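Local coordinates for protein lovastatin nonaketide synthase, polyketide synthase component (PDB 7CPX) that builds dihydromonacolin L, the nonaketide precursor of lovastatin, from malonyl-CoA by repeated condensation with ketoreduction, dehydration and a methylation, working with the partner lovC, at residues A[2156-2161]-A[2234-2239]; A[2213-2218]-A[2271-2276]; A[2265-2270]-A[2311-2316]. The protein carries 2 engineered substitutions. All blocks are in the same frame, centred on the assembly; numbering follows the deposited sequence.

Interaction 1 (A[2156-2161]-A[2234-2239])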
# COMPACT_ATOMS: atom_id res chain seq x y z
N ASP A 2156 -9.43 59.90 -10.10
CA ASP A 2156 -9.26 61.24 -10.66
C ASP A 2156 -8.88 62.27 -9.61
O ASP A 2156 -9.23 63.45 -9.74
CB ASP A 2156 -10.53 61.67 -11.39
CG ASP A 2156 -11.74 61.71 -10.47
OD1 ASP A 2156 -11.60 61.34 -9.28
OD2 ASP A 2156 -12.83 62.10 -10.94
N LYS A 2157 -8.18 61.85 -8.56
CA LYS A 2157 -7.79 62.75 -7.48
C LYS A 2157 -6.42 62.35 -6.95
O LYS A 2157 -6.06 61.17 -6.93
CB LYS A 2157 -8.81 62.74 -6.35
CG LYS A 2157 -10.09 63.51 -6.66
CD LYS A 2157 -11.19 63.18 -5.68
CE LYS A 2157 -12.40 64.07 -5.89
NZ LYS A 2157 -13.55 63.67 -5.03
N THR A 2158 -5.67 63.36 -6.52
CA THR A 2158 -4.38 63.14 -5.88
C THR A 2158 -4.56 63.07 -4.37
O THR A 2158 -5.25 63.90 -3.78
CB THR A 2158 -3.39 64.25 -6.21
OG1 THR A 2158 -4.11 65.42 -6.63
CG2 THR A 2158 -2.44 63.81 -7.30
N TYR A 2159 -3.94 62.07 -3.76
CA TYR A 2159 -4.00 61.89 -2.31
C TYR A 2159 -2.64 62.23 -1.73
O TYR A 2159 -1.63 61.61 -2.10
CB TYR A 2159 -4.44 60.47 -1.97
CG TYR A 2159 -5.83 60.17 -2.49
CD1 TYR A 2159 -6.95 60.62 -1.82
CD2 TYR A 2159 -6.01 59.47 -3.67
CE1 TYR A 2159 -8.22 60.37 -2.30
CE2 TYR A 2159 -7.28 59.22 -4.16
CZ TYR A 2159 -8.38 59.67 -3.47
OH TYR A 2159 -9.64 59.42 -3.94
N LEU A 2160 -2.62 63.21 -0.84
CA LEU A 2160 -1.38 63.84 -0.38
C LEU A 2160 -1.05 63.31 1.01
O LEU A 2160 -1.68 63.70 2.00
CB LEU A 2160 -1.54 65.36 -0.37
CG LEU A 2160 -0.28 66.17 -0.06
CD1 LEU A 2160 0.73 66.02 -1.17
CD2 LEU A 2160 -0.64 67.63 0.15
N LEU A 2161 -0.05 62.44 1.09
CA LEU A 2161 0.41 61.89 2.36
C LEU A 2161 1.56 62.77 2.84
O LEU A 2161 2.70 62.63 2.38
CB LEU A 2161 0.82 60.43 2.20
CG LEU A 2161 0.01 59.61 1.20
CD1 LEU A 2161 0.44 58.16 1.24
CD2 LEU A 2161 -1.49 59.70 1.47
N PRO A 2234 -4.08 65.28 -10.87
CA PRO A 2234 -5.44 65.73 -10.56
C PRO A 2234 -5.47 66.57 -9.30
O PRO A 2234 -4.50 66.58 -8.52
CB PRO A 2234 -6.22 64.42 -10.38
CG PRO A 2234 -5.44 63.41 -11.13
CD PRO A 2234 -4.01 63.82 -11.00
N PRO A 2235 -6.56 67.29 -9.05
CA PRO A 2235 -6.64 68.10 -7.83
C PRO A 2235 -6.59 67.23 -6.58
O PRO A 2235 -7.02 66.07 -6.58
CB PRO A 2235 -8.00 68.81 -7.96
CG PRO A 2235 -8.33 68.74 -9.41
CD PRO A 2235 -7.75 67.46 -9.90
N VAL A 2236 -6.05 67.81 -5.51
CA VAL A 2236 -5.93 67.07 -4.25
C VAL A 2236 -7.32 66.77 -3.72
O VAL A 2236 -8.09 67.67 -3.40
CB VAL A 2236 -5.11 67.87 -3.24
CG1 VAL A 2236 -4.96 67.08 -1.95
CG2 VAL A 2236 -3.74 68.21 -3.81
N GLY A 2237 -7.64 65.48 -3.62
CA GLY A 2237 -8.92 65.04 -3.11
C GLY A 2237 -8.84 64.53 -1.69
O GLY A 2237 -9.86 64.19 -1.09
N GLY A 2238 -7.63 64.46 -1.13
CA GLY A 2238 -7.47 63.99 0.23
C GLY A 2238 -6.05 64.22 0.70
O GLY A 2238 -5.12 64.36 -0.10
N ILE A 2239 -5.91 64.25 2.03
CA ILE A 2239 -4.62 64.45 2.67
C ILE A 2239 -4.48 63.45 3.81
O ILE A 2239 -5.43 63.24 4.57
CB ILE A 2239 -4.46 65.89 3.20
CG1 ILE A 2239 -4.57 66.89 2.05
CG2 ILE A 2239 -3.12 66.05 3.91
CD1 ILE A 2239 -4.53 68.34 2.49

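Interaction 2 (A[2213-2218]-A[2271-2276])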
# COMPACT_ATOMS: atom_id res chain seq x y z
N MET A 2213 8.19 68.40 -0.04
CA MET A 2213 7.50 69.56 0.52
C MET A 2213 7.68 69.58 2.03
O MET A 2213 7.30 68.63 2.72
CB MET A 2213 6.02 69.50 0.15
CG MET A 2213 5.19 70.66 0.69
SD MET A 2213 3.43 70.44 0.34
CE MET A 2213 3.02 69.10 1.46
N ASP A 2214 8.27 70.66 2.54
CA ASP A 2214 8.38 70.87 3.98
C ASP A 2214 7.13 71.60 4.45
O ASP A 2214 6.97 72.80 4.21
CB ASP A 2214 9.64 71.67 4.30
CG ASP A 2214 9.84 71.86 5.80
OD1 ASP A 2214 9.03 71.32 6.58
OD2 ASP A 2214 10.80 72.55 6.18
N VAL A 2215 6.24 70.87 5.12
CA VAL A 2215 4.94 71.43 5.50
C VAL A 2215 5.06 72.51 6.57
O VAL A 2215 4.05 73.15 6.89
CB VAL A 2215 4.01 70.30 5.98
CG1 VAL A 2215 4.26 69.98 7.44
CG2 VAL A 2215 2.56 70.69 5.75
N THR A 2216 6.25 72.72 7.12
CA THR A 2216 6.42 73.74 8.15
C THR A 2216 6.25 75.15 7.58
O THR A 2216 5.79 76.05 8.29
CB THR A 2216 7.79 73.60 8.80
OG1 THR A 2216 8.12 72.22 8.94
CG2 THR A 2216 7.80 74.26 10.17
N SER A 2217 6.63 75.35 6.32
CA SER A 2217 6.65 76.67 5.71
C SER A 2217 5.50 76.82 4.72
O SER A 2217 5.23 75.91 3.93
CB SER A 2217 7.98 76.92 4.99
OG SER A 2217 8.01 78.19 4.38
N GLN A 2218 4.84 77.98 4.76
CA GLN A 2218 3.79 78.27 3.79
C GLN A 2218 4.35 78.27 2.37
O GLN A 2218 3.72 77.75 1.44
CB GLN A 2218 3.14 79.61 4.11
CG GLN A 2218 2.01 80.01 3.17
CD GLN A 2218 0.74 79.23 3.41
OE1 GLN A 2218 0.45 78.83 4.54
NE2 GLN A 2218 -0.03 79.01 2.35
N ARG A 2271 -2.29 73.80 9.85
CA ARG A 2271 -2.83 75.15 9.65
C ARG A 2271 -2.68 75.56 8.19
O ARG A 2271 -3.64 76.03 7.56
CB ARG A 2271 -2.10 76.13 10.57
CG ARG A 2271 -2.71 77.51 10.63
CD ARG A 2271 -2.42 78.16 11.97
NE ARG A 2271 -1.00 78.15 12.29
CZ ARG A 2271 -0.49 78.40 13.49
NH1 ARG A 2271 -1.27 78.67 14.52
NH2 ARG A 2271 0.83 78.36 13.66
N ILE A 2272 -1.50 75.36 7.62
CA ILE A 2272 -1.25 75.74 6.23
C ILE A 2272 -2.15 74.94 5.30
O ILE A 2272 -2.78 75.50 4.39
CB ILE A 2272 0.24 75.55 5.88
CG1 ILE A 2272 1.10 76.51 6.70
CG2 ILE A 2272 0.45 75.76 4.39
CD1 ILE A 2272 2.58 76.16 6.69
N LEU A 2273 -2.22 73.63 5.50
CA LEU A 2273 -3.01 72.79 4.60
C LEU A 2273 -4.50 73.07 4.72
O LEU A 2273 -5.21 73.06 3.71
CB LEU A 2273 -2.71 71.32 4.86
CG LEU A 2273 -1.31 70.90 4.39
CD1 LEU A 2273 -0.92 69.57 4.99
CD2 LEU A 2273 -1.24 70.84 2.88
N HIS A 2274 -4.99 73.33 5.93
CA HIS A 2274 -6.38 73.71 6.11
C HIS A 2274 -6.68 75.02 5.40
O HIS A 2274 -7.67 75.14 4.67
CB HIS A 2274 -6.70 73.81 7.60
CG HIS A 2274 -8.09 74.28 7.90
ND1 HIS A 2274 -9.21 73.61 7.46
CD2 HIS A 2274 -8.54 75.35 8.60
CE1 HIS A 2274 -10.29 74.25 7.87
NE2 HIS A 2274 -9.91 75.31 8.56
N GLU A 2275 -5.81 76.02 5.58
CA GLU A 2275 -6.00 77.29 4.88
C GLU A 2275 -6.01 77.08 3.38
O GLU A 2275 -6.76 77.74 2.65
CB GLU A 2275 -4.90 78.28 5.28
CG GLU A 2275 -4.98 78.74 6.73
CD GLU A 2275 -3.80 79.60 7.13
OE1 GLU A 2275 -2.92 79.84 6.27
OE2 GLU A 2275 -3.75 80.03 8.30
N LYS A 2276 -5.18 76.16 2.88
CA LYS A 2276 -5.16 75.86 1.46
C LYS A 2276 -6.39 75.08 1.01
O LYS A 2276 -6.74 75.12 -0.17
CB LYS A 2276 -3.91 75.06 1.10
CG LYS A 2276 -2.61 75.86 1.17
CD LYS A 2276 -2.59 77.05 0.22
CE LYS A 2276 -2.82 76.64 -1.23
NZ LYS A 2276 -2.77 77.81 -2.15

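Interaction 3 (A[2265-2270]-A[2311-2316])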
# COMPACT_ATOMS: atom_id res chain seq x y z
N PRO A 2265 5.79 71.24 12.50
CA PRO A 2265 5.49 70.21 11.50
C PRO A 2265 4.07 69.70 11.60
O PRO A 2265 3.43 69.45 10.57
CB PRO A 2265 6.51 69.10 11.82
CG PRO A 2265 7.58 69.77 12.60
CD PRO A 2265 6.91 70.85 13.38
N LYS A 2266 3.55 69.54 12.82
CA LYS A 2266 2.16 69.15 13.00
C LYS A 2266 1.24 70.36 12.95
O LYS A 2266 0.39 70.48 12.05
CB LYS A 2266 1.99 68.42 14.33
CG LYS A 2266 2.70 67.08 14.43
CD LYS A 2266 1.76 65.92 14.16
CE LYS A 2266 2.35 64.60 14.62
NZ LYS A 2266 1.46 63.45 14.32
N VAL A 2267 1.40 71.28 13.90
CA VAL A 2267 0.46 72.39 14.06
C VAL A 2267 0.47 73.29 12.83
O VAL A 2267 -0.56 73.50 12.18
CB VAL A 2267 0.80 73.19 15.34
CG1 VAL A 2267 -0.11 74.40 15.45
CG2 VAL A 2267 0.67 72.30 16.56
N GLU A 2268 1.64 73.85 12.51
CA GLU A 2268 1.71 74.77 11.38
C GLU A 2268 1.41 74.06 10.07
O GLU A 2268 0.83 74.66 9.16
CB GLU A 2268 3.08 75.44 11.33
CG GLU A 2268 3.24 76.46 10.22
CD GLU A 2268 2.28 77.62 10.34
OE1 GLU A 2268 1.66 77.78 11.42
OE2 GLU A 2268 2.13 78.38 9.36
N GLY A 2269 1.77 72.78 9.97
CA GLY A 2269 1.45 72.04 8.76
C GLY A 2269 -0.05 71.91 8.55
O GLY A 2269 -0.55 72.17 7.45
N VAL A 2270 -0.78 71.52 9.60
CA VAL A 2270 -2.22 71.40 9.46
C VAL A 2270 -2.84 72.77 9.22
O VAL A 2270 -3.80 72.90 8.46
CB VAL A 2270 -2.85 70.71 10.69
CG1 VAL A 2270 -2.33 69.30 10.83
CG2 VAL A 2270 -2.60 71.50 11.97
N ASN A 2311 -0.61 66.55 18.53
CA ASN A 2311 -1.66 65.67 18.04
C ASN A 2311 -3.05 66.19 18.42
O ASN A 2311 -4.01 66.00 17.66
CB ASN A 2311 -1.46 64.25 18.58
CG ASN A 2311 -0.24 63.58 17.99
OD1 ASN A 2311 0.05 63.71 16.81
ND2 ASN A 2311 0.49 62.84 18.82
N CYS A 2312 -3.18 66.83 19.58
CA CYS A 2312 -4.47 67.40 19.97
C CYS A 2312 -4.81 68.63 19.14
O CYS A 2312 -5.99 68.87 18.87
CB CYS A 2312 -4.47 67.72 21.46
SG CYS A 2312 -4.56 66.25 22.51
N TYR A 2313 -3.81 69.40 18.72
CA TYR A 2313 -4.07 70.44 17.73
C TYR A 2313 -4.60 69.81 16.45
O TYR A 2313 -5.53 70.34 15.82
CB TYR A 2313 -2.82 71.25 17.43
CG TYR A 2313 -3.09 72.47 16.57
CD1 TYR A 2313 -3.30 72.35 15.21
CD2 TYR A 2313 -3.13 73.74 17.13
CE1 TYR A 2313 -3.55 73.46 14.42
CE2 TYR A 2313 -3.38 74.86 16.35
CZ TYR A 2313 -3.58 74.71 15.00
OH TYR A 2313 -3.83 75.81 14.21
N LEU A 2314 -4.01 68.69 16.04
CA LEU A 2314 -4.51 67.98 14.86
C LEU A 2314 -5.97 67.56 15.06
O LEU A 2314 -6.81 67.74 14.17
CB LEU A 2314 -3.64 66.76 14.58
CG LEU A 2314 -2.49 66.94 13.59
CD1 LEU A 2314 -1.66 68.16 13.92
CD2 LEU A 2314 -1.62 65.70 13.56
N GLN A 2315 -6.28 67.01 16.23
CA GLN A 2315 -7.64 66.55 16.51
C GLN A 2315 -8.62 67.71 16.44
O GLN A 2315 -9.69 67.60 15.83
CB GLN A 2315 -7.70 65.89 17.89
CG GLN A 2315 -7.01 64.55 17.98
CD GLN A 2315 -7.05 63.99 19.39
OE1 GLN A 2315 -7.55 64.63 20.31
NE2 GLN A 2315 -6.52 62.78 19.56
N ALA A 2316 -8.28 68.83 17.08
CA ALA A 2316 -9.19 69.97 17.10
C ALA A 2316 -9.33 70.59 15.72
O ALA A 2316 -10.42 71.06 15.36
CB ALA A 2316 -8.72 71.01 18.10

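Interaction 1 (A[2156-2161]-A[2234-2239])
T2158 and L2160 carry the backbone bonds to segment 2234-2239, which runs parallel. T2158 N bonds to P2235 O at 3.0 Å. T2158 O accepts from G2237 N at 2.9 Å. Further on, L2160 N bonds to G2238 O at 2.8 Å. The register slips by one residue between T2158 and Y2159, which makes a beta bulge with G2237 as the extra residue. I2239 CA lies 3.1 Å from L2160 O, a weak C-H...O contact.

The apolar contacts differ on the two faces. On one, L2160 CB touches V2236 CG1 at 4.1 Å and I2239 CG1 at 4.2 Å. On the other, the ring of Y2159 lies obliquely beside G2237 and G2238, with CD1 4.0 Å from G2238 CA. K2157 CG is anti to the carbonyl carbon (chi1 -75°), and the extended chain runs past G2237, with CD 3.9 Å from G2237 CA. The amine of K2157 goes on to a salt bridge with D2287.

The pair lies in the middle of the ketoreductase sheet, with strand 2183-2187 bonded to the other edge of strand 2158-2162. Helix 2218-2230 covers the face of L2160 and V2236 through L2225 and L2228. M2176 of helix 2167-2178 packs on Y2159.

Interaction 2 (A[2213-2218]-A[2271-2276])
V2215 and L2273 touch where a type I beta turn, D2214 to S2217, and the helix start at Q2218 pass the last part of helix 2256-2276; Q2218 CA comes within 6.1 Å of I2272 CA. No hydrogen bond crosses between the segments, so side-chain packing joins them.

I2272 CD1 packs on the backbone of the turn, 3.4 Å from V2215 O and 3.6 Å from T2216 O. It also touches the start of the next helix at Q2218 N. V2215 CG2, anti to its own backbone N, is the methyl that meets L2273 CD1, at 3.7 Å. The two side chains cross at about a right angle.

Q2218 lies alongside I2272, the two side chains running in opposite directions. Its CG is anti to the backbone N (chi1 -179°), and a bend at chi2 (74°) turns CD back toward the isoleucine. OE1 lies beside I2272 CG2. NE2 is 3.9 Å from K2276 CD and bonds to E2222, one turn further along its own helix.

The turn is held by its own polar bonds. D2214 OD1 accepts from T2216 N at 3.2 Å, an Asx turn, and from T2216 OG1 at 2.7 Å. Both donors come from the same face of the carboxylate. S2217 follows as the N-cap of helix 2218-2230, with a weak bond from N2219 N to its OG.

V2221 packs on both V2215 and I2272. D2214, V2215 and T2216 line the NADP pocket. An Asp-Val pair after the third strand is typical of the short-chain dehydrogenase/reductase family, where it usually lies near the adenine.

Interaction 3 (A[2265-2270]-A[2311-2316])
CG1 of V2267 is anti to its backbone N (chi1 176°), as is CG of Y2313. With the tyrosine ring turned by a chi2 of -77°, V2267 CG1 stands over the centre of one face, 3.3 Å from the centroid of the Y2313 ring and close to the ring normal. This is a CH-pi contact. V2267 CG2 touches the root of the ring, 3.7 Å from Y2313 CB. V2270 CG2 comes to the edge of the same ring, but the exact placement of this methyl is doubtful.

L2314 touches both V2270 and K2266. Its CD1 meets V2270 CG1 at 3.4 Å. Its CD2 touches the aliphatic chain of K2266, also 3.4 Å away at CD. In both pairs the side chains cross at about a right angle. The chain of K2266 bends at chi2, and beyond that it runs on extended to N2311. There K2266 NZ bonds to N2311 OD1 at 2.9 Å. The amine lies nearly in line with the amide C=O.

The two helices run roughly parallel, 24° apart, with their axes 8.7 Å from each other. M2291 of strand 2288-2294 touches V2270 and L2314. Y2313 also meets the ring of H1736, edge-to-face, so helix 1735-1750 packs against helix 2305-2323.

P2265 and K2266 line the NADP pocket. A lysine and an asparagine on these two helices are typical of the active site of polyketide synthase ketoreductases, and the bonded pair K2266 and N2311 is consistent with that arrangement.

How the interactions relate
All three contacts belong to the Rossmann-type ketoreductase domain. Interaction 1 is buried in the sheet and rests on backbone bonds. Interaction 3 is also buried, but it joins two helices by side chains and one polar pair. Interaction 2 is partly exposed: its apolar centre is flanked by long polar chains. Interactions 2 and 3 share helix 2256-2276 and touch directly, with V2215 CG2 3.5 Å from G2269 CA. Both hold residues of the NADP pocket. Interaction 1 meets interaction 2 through I2239 and L2160 against L2273. It does not touch interaction 3, whose nearest atoms are about 7 Å away.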